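Local coordinates for protein serine protease (Arthrobacter nicotinovorans, PDB 3WY8) that probably cleaves peptide bonds as a trypsin-like serine endopeptidase, with keratin among the reported substrates, at residues A[5-10]-A[61-66]; A[26-31]-A[111-116]; A[57-62]-A[69-74]; A[76-81]-A[95-100]; A[121-126]-A[175-180]. All coordinates share one frame; numbering follows the deposited sequence.

Contact 1: A[5-10]-A[61-66]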
# COMPACT_ATOMS: atom_id res chain seq x y z
N GLU A 5 -9.44 7.29 11.64
CA GLU A 5 -10.38 7.21 10.52
C GLU A 5 -11.35 6.05 10.70
O GLU A 5 -10.96 4.97 11.14
CB GLU A 5 -9.60 6.98 9.21
CG GLU A 5 -8.66 8.11 8.82
CD GLU A 5 -9.38 9.35 8.30
OE1 GLU A 5 -10.59 9.26 7.99
OE2 GLU A 5 -8.73 10.40 8.19
N THR A 6 -12.62 6.27 10.37
CA THR A 6 -13.56 5.14 10.30
C THR A 6 -13.13 4.27 9.12
O THR A 6 -12.53 4.79 8.17
CB THR A 6 -15.03 5.57 10.11
OG1 THR A 6 -15.15 6.43 8.98
CG2 THR A 6 -15.54 6.26 11.35
N PRO A 7 -13.43 2.96 9.19
CA PRO A 7 -13.01 2.05 8.13
C PRO A 7 -13.48 2.53 6.75
O PRO A 7 -14.58 3.06 6.61
CB PRO A 7 -13.70 0.74 8.50
CG PRO A 7 -13.85 0.81 9.98
CD PRO A 7 -14.15 2.25 10.26
N VAL A 8 -12.61 2.35 5.76
CA VAL A 8 -12.92 2.70 4.39
C VAL A 8 -12.99 1.39 3.62
O VAL A 8 -12.07 0.57 3.70
CB VAL A 8 -11.84 3.65 3.80
CG1 VAL A 8 -12.04 3.87 2.29
CG2 VAL A 8 -11.85 4.99 4.54
N LYS A 9 -14.09 1.20 2.90
CA LYS A 9 -14.42 -0.07 2.27
C LYS A 9 -13.26 -0.67 1.47
O LYS A 9 -12.97 -1.86 1.59
CB LYS A 9 -15.64 0.10 1.37
CG LYS A 9 -16.58 -1.08 1.38
CD LYS A 9 -17.83 -0.84 0.53
CE LYS A 9 -18.74 0.22 1.15
NZ LYS A 9 -19.99 0.43 0.35
N HIS A 10 -12.60 0.17 0.67
CA HIS A 10 -11.57 -0.30 -0.26
C HIS A 10 -10.16 -0.39 0.34
O HIS A 10 -9.27 -0.99 -0.27
CB HIS A 10 -11.58 0.54 -1.55
CG HIS A 10 -11.47 2.01 -1.33
ND1 HIS A 10 -10.27 2.65 -1.11
CD2 HIS A 10 -12.41 2.99 -1.32
CE1 HIS A 10 -10.47 3.95 -0.96
NE2 HIS A 10 -11.77 4.18 -1.09
N ALA A 61 -11.57 -2.92 5.19
CA ALA A 61 -12.31 -2.31 6.30
C ALA A 61 -12.11 -3.04 7.64
O ALA A 61 -13.00 -3.05 8.49
CB ALA A 61 -13.80 -2.17 5.96
N TYR A 62 -10.93 -3.64 7.82
CA TYR A 62 -10.56 -4.28 9.08
C TYR A 62 -10.73 -3.30 10.24
O TYR A 62 -10.36 -2.13 10.13
CB TYR A 62 -9.09 -4.73 9.01
CG TYR A 62 -8.56 -5.42 10.25
CD1 TYR A 62 -8.50 -6.81 10.32
CD2 TYR A 62 -8.07 -4.68 11.33
CE1 TYR A 62 -8.00 -7.46 11.45
CE2 TYR A 62 -7.56 -5.32 12.47
CZ TYR A 62 -7.52 -6.71 12.52
OH TYR A 62 -7.01 -7.35 13.63
N LEU A 63 -11.31 -3.79 11.33
CA LEU A 63 -11.37 -3.01 12.57
C LEU A 63 -11.42 -3.94 13.77
O LEU A 63 -12.38 -4.71 13.92
CB LEU A 63 -12.57 -2.06 12.57
CG LEU A 63 -12.76 -1.25 13.86
CD1 LEU A 63 -11.58 -0.30 14.14
CD2 LEU A 63 -14.07 -0.49 13.82
N ASN A 64 -10.39 -3.87 14.61
CA ASN A 64 -10.36 -4.63 15.86
C ASN A 64 -10.62 -6.12 15.69
O ASN A 64 -11.27 -6.76 16.53
CB ASN A 64 -11.31 -4.00 16.89
CG ASN A 64 -10.89 -2.59 17.28
OD1 ASN A 64 -9.69 -2.29 17.34
ND2 ASN A 64 -11.86 -1.72 17.52
N GLY A 65 -10.11 -6.68 14.59
CA GLY A 65 -10.25 -8.10 14.31
C GLY A 65 -11.40 -8.46 13.39
O GLY A 65 -11.45 -9.57 12.87
N ALA A 66 -12.33 -7.52 13.19
CA ALA A 66 -13.49 -7.76 12.35
C ALA A 66 -13.13 -7.70 10.87
O ALA A 66 -12.35 -6.84 10.45
CB ALA A 66 -14.61 -6.78 12.66

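Contact 2: A[26-31]-A[111-116]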
# COMPACT_ATOMS: atom_id res chain seq x y z
N SER A 26 -0.47 -2.68 4.98
CA SER A 26 -1.74 -2.07 4.59
C SER A 26 -1.81 -2.06 3.07
O SER A 26 -0.78 -2.17 2.39
CB SER A 26 -1.83 -0.65 5.15
OG SER A 26 -1.62 -0.66 6.55
N GLY A 27 -3.02 -1.95 2.53
CA GLY A 27 -3.20 -1.98 1.09
C GLY A 27 -4.51 -1.35 0.66
O GLY A 27 -5.29 -0.88 1.49
N ASN A 28 -4.75 -1.37 -0.65
CA ASN A 28 -5.91 -0.70 -1.21
C ASN A 28 -6.42 -1.40 -2.45
O ASN A 28 -5.63 -1.78 -3.33
CB ASN A 28 -5.54 0.75 -1.55
CG ASN A 28 -6.74 1.60 -1.88
OD1 ASN A 28 -7.74 1.59 -1.16
ND2 ASN A 28 -6.64 2.37 -2.95
N SER A 29 -7.74 -1.58 -2.53
CA SER A 29 -8.37 -2.09 -3.74
C SER A 29 -8.29 -1.01 -4.83
O SER A 29 -8.80 0.10 -4.66
CB SER A 29 -9.83 -2.48 -3.47
OG SER A 29 -10.48 -2.89 -4.67
N VAL A 30 -7.62 -1.35 -5.94
CA VAL A 30 -7.44 -0.39 -7.04
C VAL A 30 -8.16 -0.87 -8.29
O VAL A 30 -8.26 -2.07 -8.54
CB VAL A 30 -5.95 -0.08 -7.34
CG1 VAL A 30 -5.32 0.70 -6.18
CG2 VAL A 30 -5.15 -1.35 -7.64
N THR A 31 -8.65 0.09 -9.08
CA THR A 31 -9.42 -0.25 -10.27
C THR A 31 -8.54 -1.05 -11.23
O THR A 31 -7.37 -0.74 -11.42
CB THR A 31 -9.96 1.01 -10.96
OG1 THR A 31 -10.68 1.81 -10.00
CG2 THR A 31 -10.90 0.64 -12.10
N GLY A 111 -15.58 -2.05 -3.91
CA GLY A 111 -15.23 -0.95 -4.81
C GLY A 111 -13.72 -0.87 -4.98
O GLY A 111 -12.99 -1.78 -4.58
N SER A 112 -13.26 0.22 -5.58
CA SER A 112 -11.84 0.40 -5.86
C SER A 112 -11.49 1.86 -6.12
O SER A 112 -12.36 2.67 -6.46
CB SER A 112 -11.42 -0.46 -7.05
OG SER A 112 -12.08 -0.05 -8.24
N SER A 113 -10.21 2.19 -5.95
CA SER A 113 -9.71 3.53 -6.21
C SER A 113 -9.13 3.61 -7.62
O SER A 113 -8.47 2.67 -8.08
CB SER A 113 -8.60 3.88 -5.22
OG SER A 113 -9.06 3.84 -3.89
N GLY A 114 -9.36 4.73 -8.28
CA GLY A 114 -8.63 5.04 -9.51
C GLY A 114 -7.16 5.24 -9.19
O GLY A 114 -6.80 5.53 -8.04
N VAL A 115 -6.32 5.05 -10.20
CA VAL A 115 -4.87 5.23 -10.05
C VAL A 115 -4.32 6.28 -11.01
O VAL A 115 -4.91 6.53 -12.06
CB VAL A 115 -4.08 3.89 -10.22
CG1 VAL A 115 -4.34 2.97 -9.04
CG2 VAL A 115 -4.43 3.20 -11.54
N GLN A 116 -3.20 6.90 -10.62
CA GLN A 116 -2.49 7.84 -11.47
C GLN A 116 -1.01 7.49 -11.51
O GLN A 116 -0.41 7.13 -10.49
CB GLN A 116 -2.64 9.28 -10.96
CG GLN A 116 -4.05 9.85 -11.05
CD GLN A 116 -4.52 10.10 -12.48
OE1 GLN A 116 -3.72 10.23 -13.40
NE2 GLN A 116 -5.84 10.18 -12.65

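Contact 3: A[57-62]-A[69-74]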
# COMPACT_ATOMS: atom_id res chain seq x y z
N ILE A 57 -2.94 -12.14 2.85
CA ILE A 57 -4.36 -11.97 3.15
C ILE A 57 -4.71 -10.49 3.25
O ILE A 57 -4.07 -9.75 3.97
CB ILE A 57 -4.76 -12.68 4.48
CG1 ILE A 57 -4.29 -14.15 4.49
CG2 ILE A 57 -6.28 -12.55 4.75
CD1 ILE A 57 -4.85 -15.03 3.36
N PHE A 58 -5.73 -10.08 2.50
CA PHE A 58 -6.21 -8.70 2.51
C PHE A 58 -7.55 -8.64 3.21
O PHE A 58 -8.48 -9.39 2.87
CB PHE A 58 -6.31 -8.19 1.06
CG PHE A 58 -6.73 -6.75 0.94
CD1 PHE A 58 -5.92 -5.71 1.40
CD2 PHE A 58 -7.93 -6.43 0.31
CE1 PHE A 58 -6.31 -4.37 1.26
CE2 PHE A 58 -8.33 -5.09 0.17
CZ PHE A 58 -7.52 -4.07 0.64
N VAL A 59 -7.65 -7.78 4.22
CA VAL A 59 -8.90 -7.62 4.97
C VAL A 59 -9.44 -6.20 4.81
O VAL A 59 -9.04 -5.30 5.55
CB VAL A 59 -8.74 -7.98 6.47
CG1 VAL A 59 -10.09 -8.08 7.13
CG2 VAL A 59 -7.97 -9.30 6.65
N PRO A 60 -10.34 -5.98 3.84
CA PRO A 60 -10.92 -4.66 3.62
C PRO A 60 -11.70 -4.20 4.84
O PRO A 60 -12.40 -5.01 5.46
CB PRO A 60 -11.89 -4.87 2.44
CG PRO A 60 -11.57 -6.18 1.87
CD PRO A 60 -10.90 -7.00 2.92
N ALA A 61 -11.57 -2.92 5.19
CA ALA A 61 -12.31 -2.31 6.30
C ALA A 61 -12.11 -3.04 7.64
O ALA A 61 -13.00 -3.05 8.49
CB ALA A 61 -13.80 -2.17 5.96
N TYR A 62 -10.93 -3.64 7.82
CA TYR A 62 -10.56 -4.28 9.08
C TYR A 62 -10.73 -3.30 10.24
O TYR A 62 -10.36 -2.13 10.13
CB TYR A 62 -9.09 -4.73 9.01
CG TYR A 62 -8.56 -5.42 10.25
CD1 TYR A 62 -8.50 -6.81 10.32
CD2 TYR A 62 -8.07 -4.68 11.33
CE1 TYR A 62 -8.00 -7.46 11.45
CE2 TYR A 62 -7.56 -5.32 12.47
CZ TYR A 62 -7.52 -6.71 12.52
OH TYR A 62 -7.01 -7.35 13.63
N TYR A 69 -16.15 -7.62 5.24
CA TYR A 69 -16.27 -8.06 3.85
C TYR A 69 -15.42 -9.31 3.57
O TYR A 69 -15.10 -9.61 2.43
CB TYR A 69 -15.93 -6.91 2.89
CG TYR A 69 -16.71 -5.65 3.19
CD1 TYR A 69 -18.03 -5.50 2.75
CD2 TYR A 69 -16.15 -4.62 3.94
CE1 TYR A 69 -18.76 -4.36 3.03
CE2 TYR A 69 -16.88 -3.47 4.23
CZ TYR A 69 -18.18 -3.34 3.77
OH TYR A 69 -18.89 -2.21 4.05
N GLY A 70 -15.09 -10.03 4.64
CA GLY A 70 -14.33 -11.28 4.55
C GLY A 70 -12.82 -11.10 4.45
O GLY A 70 -12.31 -9.97 4.40
N LYS A 71 -12.12 -12.23 4.43
CA LYS A 71 -10.67 -12.27 4.29
C LYS A 71 -10.34 -12.77 2.89
O LYS A 71 -10.84 -13.82 2.48
CB LYS A 71 -10.04 -13.19 5.33
CG LYS A 71 -10.25 -12.77 6.79
CD LYS A 71 -9.80 -13.86 7.77
CE LYS A 71 -10.73 -15.08 7.73
NZ LYS A 71 -10.33 -16.16 8.69
N TRP A 72 -9.52 -12.02 2.17
CA TRP A 72 -9.22 -12.30 0.77
C TRP A 72 -7.80 -12.82 0.62
O TRP A 72 -6.87 -12.26 1.20
CB TRP A 72 -9.45 -11.03 -0.07
CG TRP A 72 -10.88 -10.58 -0.05
CD1 TRP A 72 -11.53 -9.95 0.98
CD2 TRP A 72 -11.84 -10.73 -1.10
NE1 TRP A 72 -12.84 -9.71 0.63
CE2 TRP A 72 -13.06 -10.18 -0.64
CE3 TRP A 72 -11.79 -11.28 -2.39
CZ2 TRP A 72 -14.22 -10.15 -1.43
CZ3 TRP A 72 -12.95 -11.27 -3.17
CH2 TRP A 72 -14.14 -10.70 -2.68
N THR A 73 -7.64 -13.89 -0.15
CA THR A 73 -6.34 -14.54 -0.34
C THR A 73 -5.76 -14.21 -1.71
O THR A 73 -6.48 -14.20 -2.71
CB THR A 73 -6.46 -16.08 -0.17
OG1 THR A 73 -7.04 -16.37 1.11
CG2 THR A 73 -5.09 -16.76 -0.27
N ALA A 74 -4.46 -13.94 -1.76
CA ALA A 74 -3.78 -13.63 -3.02
C ALA A 74 -3.57 -14.88 -3.86
O ALA A 74 -3.10 -15.90 -3.35
CB ALA A 74 -2.44 -12.95 -2.76
O HOH W 1 -13.30 -7.52 5.58

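Contact 4: A[76-81]-A[95-100]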
# COMPACT_ATOMS: atom_id res chain seq x y z
N ALA A 76 -1.89 -14.29 -6.94
CA ALA A 76 -0.62 -13.91 -7.56
C ALA A 76 -0.12 -12.57 -7.04
O ALA A 76 -0.89 -11.76 -6.52
CB ALA A 76 -0.75 -13.89 -9.08
N LEU A 77 1.19 -12.36 -7.15
CA LEU A 77 1.85 -11.15 -6.64
C LEU A 77 2.79 -10.60 -7.69
O LEU A 77 3.53 -11.36 -8.33
CB LEU A 77 2.62 -11.46 -5.36
CG LEU A 77 1.87 -12.17 -4.23
CD1 LEU A 77 2.85 -12.75 -3.22
CD2 LEU A 77 0.86 -11.23 -3.57
N TYR A 78 2.77 -9.28 -7.87
CA TYR A 78 3.52 -8.62 -8.93
C TYR A 78 4.33 -7.44 -8.42
O TYR A 78 3.78 -6.43 -8.01
CB TYR A 78 2.58 -8.17 -10.05
CG TYR A 78 1.81 -9.32 -10.65
CD1 TYR A 78 2.34 -10.04 -11.72
CD2 TYR A 78 0.59 -9.72 -10.12
CE1 TYR A 78 1.65 -11.12 -12.26
CE2 TYR A 78 -0.11 -10.80 -10.65
CZ TYR A 78 0.42 -11.49 -11.72
OH TYR A 78 -0.28 -12.56 -12.24
N ALA A 79 5.65 -7.58 -8.47
CA ALA A 79 6.56 -6.50 -8.13
C ALA A 79 7.48 -6.23 -9.32
O ALA A 79 7.76 -7.15 -10.09
CB ALA A 79 7.37 -6.85 -6.89
N PRO A 80 7.94 -4.97 -9.48
CA PRO A 80 8.89 -4.69 -10.56
C PRO A 80 10.20 -5.45 -10.36
O PRO A 80 10.56 -5.78 -9.22
CB PRO A 80 9.14 -3.17 -10.44
CG PRO A 80 8.62 -2.77 -9.12
CD PRO A 80 7.54 -3.75 -8.76
N THR A 81 10.88 -5.74 -11.47
CA THR A 81 12.17 -6.42 -11.45
C THR A 81 13.13 -5.74 -10.48
O THR A 81 13.85 -6.40 -9.72
CB THR A 81 12.82 -6.44 -12.86
OG1 THR A 81 11.87 -6.93 -13.81
CG2 THR A 81 14.06 -7.32 -12.88
N PHE A 95 1.64 -5.07 -6.62
CA PHE A 95 0.22 -5.29 -6.74
C PHE A 95 -0.09 -6.76 -6.56
O PHE A 95 0.55 -7.63 -7.15
CB PHE A 95 -0.30 -4.78 -8.08
CG PHE A 95 -0.03 -3.32 -8.30
CD1 PHE A 95 -0.96 -2.36 -7.91
CD2 PHE A 95 1.17 -2.90 -8.87
CE1 PHE A 95 -0.70 -1.00 -8.09
CE2 PHE A 95 1.44 -1.55 -9.05
CZ PHE A 95 0.50 -0.60 -8.66
N ALA A 96 -1.05 -7.03 -5.69
CA ALA A 96 -1.50 -8.39 -5.46
C ALA A 96 -2.81 -8.59 -6.21
O ALA A 96 -3.63 -7.67 -6.29
CB ALA A 96 -1.67 -8.62 -3.98
N VAL A 97 -2.99 -9.78 -6.78
CA VAL A 97 -4.25 -10.14 -7.43
C VAL A 97 -4.94 -11.21 -6.59
O VAL A 97 -4.36 -12.26 -6.32
CB VAL A 97 -4.04 -10.60 -8.88
CG1 VAL A 97 -5.38 -11.00 -9.52
CG2 VAL A 97 -3.39 -9.50 -9.69
N MET A 98 -6.16 -10.91 -6.17
CA MET A 98 -6.85 -11.73 -5.17
C MET A 98 -7.72 -12.80 -5.81
O MET A 98 -8.31 -12.58 -6.88
CB MET A 98 -7.71 -10.84 -4.26
CG MET A 98 -6.97 -9.65 -3.64
SD MET A 98 -5.56 -10.11 -2.61
CE MET A 98 -4.21 -10.03 -3.73
N ASN A 99 -7.79 -13.96 -5.16
CA ASN A 99 -8.79 -14.97 -5.49
C ASN A 99 -10.19 -14.42 -5.27
O ASN A 99 -10.38 -13.47 -4.51
CB ASN A 99 -8.62 -16.20 -4.58
CG ASN A 99 -7.42 -17.04 -4.95
OD1 ASN A 99 -7.30 -17.52 -6.08
ND2 ASN A 99 -6.54 -17.26 -3.99
N THR A 100 -11.18 -15.01 -5.94
CA THR A 100 -12.57 -14.73 -5.62
C THR A 100 -12.89 -15.27 -4.22
O THR A 100 -12.28 -16.24 -3.77
CB THR A 100 -13.54 -15.34 -6.65
OG1 THR A 100 -13.22 -16.72 -6.86
CG2 THR A 100 -13.46 -14.59 -7.97

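Contact 5: A[121-126]-A[175-180]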
# COMPACT_ATOMS: atom_id res chain seq x y z
N ARG A 121 5.48 16.00 -9.36
CA ARG A 121 6.11 15.90 -8.04
C ARG A 121 5.64 17.09 -7.21
O ARG A 121 5.47 18.18 -7.74
CB ARG A 121 7.63 15.92 -8.17
CG ARG A 121 8.21 14.75 -8.95
CD ARG A 121 9.74 14.77 -8.94
NE ARG A 121 10.27 14.52 -7.60
CZ ARG A 121 10.41 13.31 -7.05
NH1 ARG A 121 10.05 12.22 -7.71
NH2 ARG A 121 10.91 13.20 -5.82
N GLY A 122 5.42 16.88 -5.92
CA GLY A 122 5.06 17.98 -5.03
C GLY A 122 3.58 18.20 -4.84
O GLY A 122 3.16 19.26 -4.38
N LEU A 123 2.77 17.19 -5.17
CA LEU A 123 1.33 17.25 -4.92
C LEU A 123 1.02 17.11 -3.43
O LEU A 123 1.88 16.71 -2.65
CB LEU A 123 0.59 16.17 -5.72
CG LEU A 123 0.62 16.27 -7.25
CD1 LEU A 123 -0.01 15.02 -7.86
CD2 LEU A 123 -0.10 17.52 -7.74
N SER A 124 -0.21 17.46 -3.06
CA SER A 124 -0.69 17.25 -1.69
C SER A 124 -1.42 15.91 -1.61
O SER A 124 -2.09 15.50 -2.55
CB SER A 124 -1.60 18.40 -1.26
OG SER A 124 -0.85 19.59 -1.16
N TYR A 125 -1.28 15.24 -0.46
CA TYR A 125 -1.77 13.88 -0.30
C TYR A 125 -2.45 13.65 1.04
O TYR A 125 -2.19 14.36 2.01
CB TYR A 125 -0.61 12.89 -0.37
CG TYR A 125 0.03 12.76 -1.73
CD1 TYR A 125 -0.49 11.89 -2.68
CD2 TYR A 125 1.16 13.51 -2.06
CE1 TYR A 125 0.10 11.76 -3.93
CE2 TYR A 125 1.76 13.39 -3.31
CZ TYR A 125 1.22 12.51 -4.24
OH TYR A 125 1.80 12.39 -5.47
N LYS A 126 -3.32 12.65 1.07
CA LYS A 126 -3.76 12.05 2.32
C LYS A 126 -3.44 10.56 2.25
O LYS A 126 -3.87 9.87 1.33
CB LYS A 126 -5.26 12.29 2.56
CG LYS A 126 -5.73 11.85 3.95
CD LYS A 126 -7.18 12.24 4.21
CE LYS A 126 -7.61 11.81 5.61
NZ LYS A 126 -8.97 12.29 5.99
N TRP A 175 -1.52 6.38 -0.74
CA TRP A 175 -1.47 7.84 -0.81
C TRP A 175 -2.48 8.29 -1.85
O TRP A 175 -2.37 7.91 -3.02
CB TRP A 175 -0.09 8.31 -1.27
CG TRP A 175 1.00 8.23 -0.26
CD1 TRP A 175 1.17 7.29 0.71
CD2 TRP A 175 2.12 9.12 -0.16
NE1 TRP A 175 2.32 7.55 1.43
CE2 TRP A 175 2.92 8.67 0.91
CE3 TRP A 175 2.53 10.26 -0.87
CZ2 TRP A 175 4.10 9.32 1.30
CZ3 TRP A 175 3.70 10.91 -0.49
CH2 TRP A 175 4.47 10.43 0.58
N PHE A 176 -3.45 9.10 -1.43
CA PHE A 176 -4.40 9.67 -2.38
C PHE A 176 -4.06 11.12 -2.64
O PHE A 176 -3.79 11.88 -1.70
CB PHE A 176 -5.84 9.58 -1.85
CG PHE A 176 -6.30 8.18 -1.59
CD1 PHE A 176 -6.71 7.36 -2.63
CD2 PHE A 176 -6.31 7.67 -0.29
CE1 PHE A 176 -7.13 6.05 -2.40
CE2 PHE A 176 -6.73 6.36 -0.05
CZ PHE A 176 -7.13 5.55 -1.10
N ILE A 177 -4.03 11.51 -3.92
CA ILE A 177 -3.86 12.93 -4.26
C ILE A 177 -5.05 13.69 -3.71
O ILE A 177 -6.19 13.31 -3.93
CB ILE A 177 -3.79 13.16 -5.79
CG1 ILE A 177 -2.63 12.38 -6.41
CG2 ILE A 177 -3.66 14.66 -6.09
CD1 ILE A 177 -2.69 12.28 -7.94
N GLY A 178 -4.77 14.77 -2.98
CA GLY A 178 -5.84 15.58 -2.39
C GLY A 178 -6.04 15.31 -0.92
O GLY A 178 -5.08 15.02 -0.20
N ASN A 179 -7.29 15.39 -0.47
CA ASN A 179 -7.62 15.31 0.96
C ASN A 179 -8.65 14.26 1.34
O ASN A 179 -9.24 14.33 2.43
CB ASN A 179 -8.06 16.69 1.47
CG ASN A 179 -9.34 17.20 0.80
OD1 ASN A 179 -9.96 16.50 -0.01
ND2 ASN A 179 -9.74 18.42 1.15
N SER A 180 -8.88 13.29 0.46
CA SER A 180 -9.95 12.31 0.67
C SER A 180 -9.54 10.90 0.24
O SER A 180 -8.77 10.72 -0.69
CB SER A 180 -11.21 12.73 -0.10
OG SER A 180 -12.21 11.72 -0.02
O HOH W 2 -3.95 16.80 1.75
O HOH W 3 -9.04 15.05 5.77

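Contact 1: A[5-10]-A[61-66]
Pro7 and Ala61 meet through their CB atoms, 3.9 Å apart, and this apolar pair is the middle of a small surface contact between two loops that buries 201 Å² over both sides. Pro7 CB is equally close to the carbonyl, 3.9 Å from Ala61 O, which means that one ring carbon rests against both the methyl and the backbone of the same residue. Farther round the pyrrolidine, Pro7 CG touches both CD2 and CB of Leu63, each at 4.1 Å, and the two side chains cross obliquely.

Polar groups approach without bonding across the contact. Ala61 N is 3.8 Å from Val8 O and 4.0 Å from Lys9 O, both too long for a hydrogen bond; Ala61 has a backbone hydrogen bond with Ile11 of strand 11-18.

Within 61-66 the chain reverses in a type I' beta turn from Leu63 to Ala66, closed by Ala66 N giving a hydrogen bond to Leu63 O at 2.9 Å. Asn64 and Gly65 both have positive phi, as this turn requires, and Leu63, the residue that meets Pro7 CG, is the first of the turn.

The 5-10 loop links strand 3-4, which belongs to the sheet of the C-terminal half, to strand 11-18, the first of the N-terminal barrel, whereas 61-66 joins strands 55-60 and 72-78 of that barrel. Tyr62, whose side chain starts away from 5-10, bonds through its hydroxyl to Glu139 on the C-terminal half.

Contact 2: A[26-31]-A[111-116]
Thr31 and Ser112 join hydroxyl to hydroxyl where residues 28-31 cross 111-115, their end-to-end directions 84° apart. Along the Thr31 side chain, CB stands 3.6 Å from both Ser112 OG and Ser113 O. OG1, anti to its own carbonyl carbon, reaches the same Ser112 OG at 2.9 Å, a hydrogen bond in which either oxygen could be the donor. Ser113 O lies 3.1 Å from OG1, a weak alternative for the same proton. The methyl CG2 only skirts the Ser112 hydroxyl, at 4.1 Å.

Backbone and side-chain bonds accompany this pair. Ser113 N donates to Ser29 O and Thr31 N to Ser113 O, each at 2.8 Å, giving a single beta bridge between Val30 and Ser113. Ser29 OG adds a short bond of 2.7 Å to Gly111 O, in the carbonyl plane. Asn28 ND2 gives Ser113 OG a nearly straight bond (169°) lying in its amide plane; ND2 also bonds Gln185 OE1, and OD1 bonds His10 ND1. Beside the bridge, Val30 CG1 and Val115 CG1 touch at 3.8 Å, the two side chains crossing at about a right angle.

Near the start of 26-31, Ser26 shares a backbone hydrogen bond with Ser171, which with His43 and Asp92 has charge-relay geometry consistent with a trypsin-like catalytic triad. The 111-116 loop leaves helix 106-110 toward strand 124-129; Ser29 packs on that helix, Val30 on strand 37-40, and Asn28 and Ser113 on Phe176 of strand 174-177.

Contact 3: A[57-62]-A[69-74]
Pro60 and Trp72 come together through two torsions of the tryptophan: chi1 of -63° puts CG beside the backbone N and anti to the carbonyl carbon, and chi2 of 74° turns CD1 toward Pro60 CD, 3.6 Å away. The contact is a beta hairpin of the N-terminal barrel of the trypsin-like fold, formed by strands 55-60 and 72-78, whose paired parts run antiparallel at 147°.

Phe58 and Trp72 form the hydrogen-bonded pair: Phe58 N donates to Trp72 O at 2.8 Å, and Trp72 N returns a bond of 2.9 Å to Phe58 O. That oxygen also lies at the edge of the indole, in its plane. Ile57 and Thr73 are the neighbouring non-hydrogen-bonded pair, their side chains side by side and pointing the same way, with Ile57 CD1 3.4 Å from Thr73 OG1. On the Ile57 side, Lys71 CB lies 3.9 Å from Ile57 CG2, the two side chains at an oblique angle.

Toward the turn, side-chain contacts and a water replace the backbone pairing. Ala61 CB meets the edge of the Tyr69 ring in its plane, 3.8 Å from CE2. Helix 106-110 covers the flank of Pro60, Tyr69 and Trp72 through Leu106 and Val110, while Phe58 packs on Ile14 and Val59 on Phe15 of strand 11-18. Where the strands part, one water bridges them: it accepts from Tyr69 N and donates to Gly70 O and, across the gap, to Pro60 O at 2.7 Å.

Contact 4: A[76-81]-A[95-100]
Ala76 O takes the hydrogen bond of Val97 N at 2.9 Å, nearly straight at 174°, and the same oxygen has Ala96 CA 3.6 Å away in a CA-H...O contact. This grip belongs to antiparallel pairing in the N-terminal barrel of the trypsin-like fold, where 76-78 and 95-98 run antiparallel, 162° between their directions.

Two hydrogen-bonded pairs flank one that is not. Ala76 and Val97 exchange a second bond, Ala76 N to Val97 O, stretched to 3.3 Å. Tyr78 and Phe95 are bonded both ways, at 2.9 Å for Tyr78 N to Phe95 O as for the return bond, yet the first is more bent, with 143° at the hydrogen. Phe95 O also lies in the plane of the Tyr78 ring, at its edge. Between the two pairs, Leu77 faces Ala96 on the other side of the sheet, and its CD2 approaches Ala96 CB at 3.7 Å.

The face carrying Ala76, Tyr78, Phe95 and Val97 is met by the C-terminal helix 207-218: Ala216 touches both Tyr78 and Phe95, and Tyr213 stacks edge-to-face on Phe95. Phe95 and Val97 also touch strand 37-40, the neighbour of 94-98 in the barrel. Leu77 instead packs on Leu45 and Tyr52. With Tyr78 CG anti to its carbonyl carbon (chi1 -59°), the side chain lies obliquely to that of Val97, Tyr78 CE2 3.7 Å from Val97 CG2.

Contact 5: A[121-126]-A[175-180]
Trp175 turns the edge of its six-membered ring onto the face of Tyr125, an edge-to-face pair with centroids 5.0 Å apart and planes at 59°. The touching atom is CE3 of Trp175, which stands over the Tyr125 ring toward its rim, 3.6 Å from CG. Ile177 comes to another part of the same ring, CG1 to Tyr125 CE1 at 3.7 Å, while its CD1 packs on Leu123 CD1 at 3.8 Å. Ile177 CG1 thus touches Leu123 as well as Tyr125.

The backbones set this register. Lys126 and Phe176 exchange two hydrogen bonds as an antiparallel hydrogen-bonded pair, and Gly178 N donates to Ser124 O at 2.8 Å; that bond is straight at the hydrogen, although the donor sits above the carbonyl plane. Tyr125 and Ile177 form the non-hydrogen-bonded pair between these bonds.

Strands 124-129 and 174-177 are neighbours in the C-terminal half of the chymotrypsin-like fold, and strand 142-150 lies on the far side of the first and 185-188 beyond the second. Asn186 on strand 185-188 and Asn189 just after it supply second-shell partners: Tyr125 OH bonds to Asn186 OD1 and Trp175 NE1 to Asn189 OD1, so both members of the aromatic pair are tethered by asparagine oxygens.

Where Gly178 leaves the strand, a water donates to both Tyr125 O and Gly178 O. The Lys126 chain runs extended beyond CG, its CD 3.4 Å from Asn179 O, and delivers NZ to a second water and to a salt bridge with Glu5 OE2.

From the N terminus, contact 1 closes a loop that holds the first four barrel strands. Contact 2 opens within that loop and closes far beyond it, so the two cross; His10 bonded to Asn28 and Ser29 joins them. Contacts 3 and 4 both fall within the span of contact 2: contact 3 starts where contact 1 ends and shares Ala61 and Tyr62 with it, and contact 4 continues along strand 72-78 to its other neighbour. Contact 5 follows in series in the C-terminal half, about 24 Å from contact 4 between centres. The Glu5 to Lys126 salt bridge ties it back to contact 1, and Phe176 beside Ser113 ties it to contact 2.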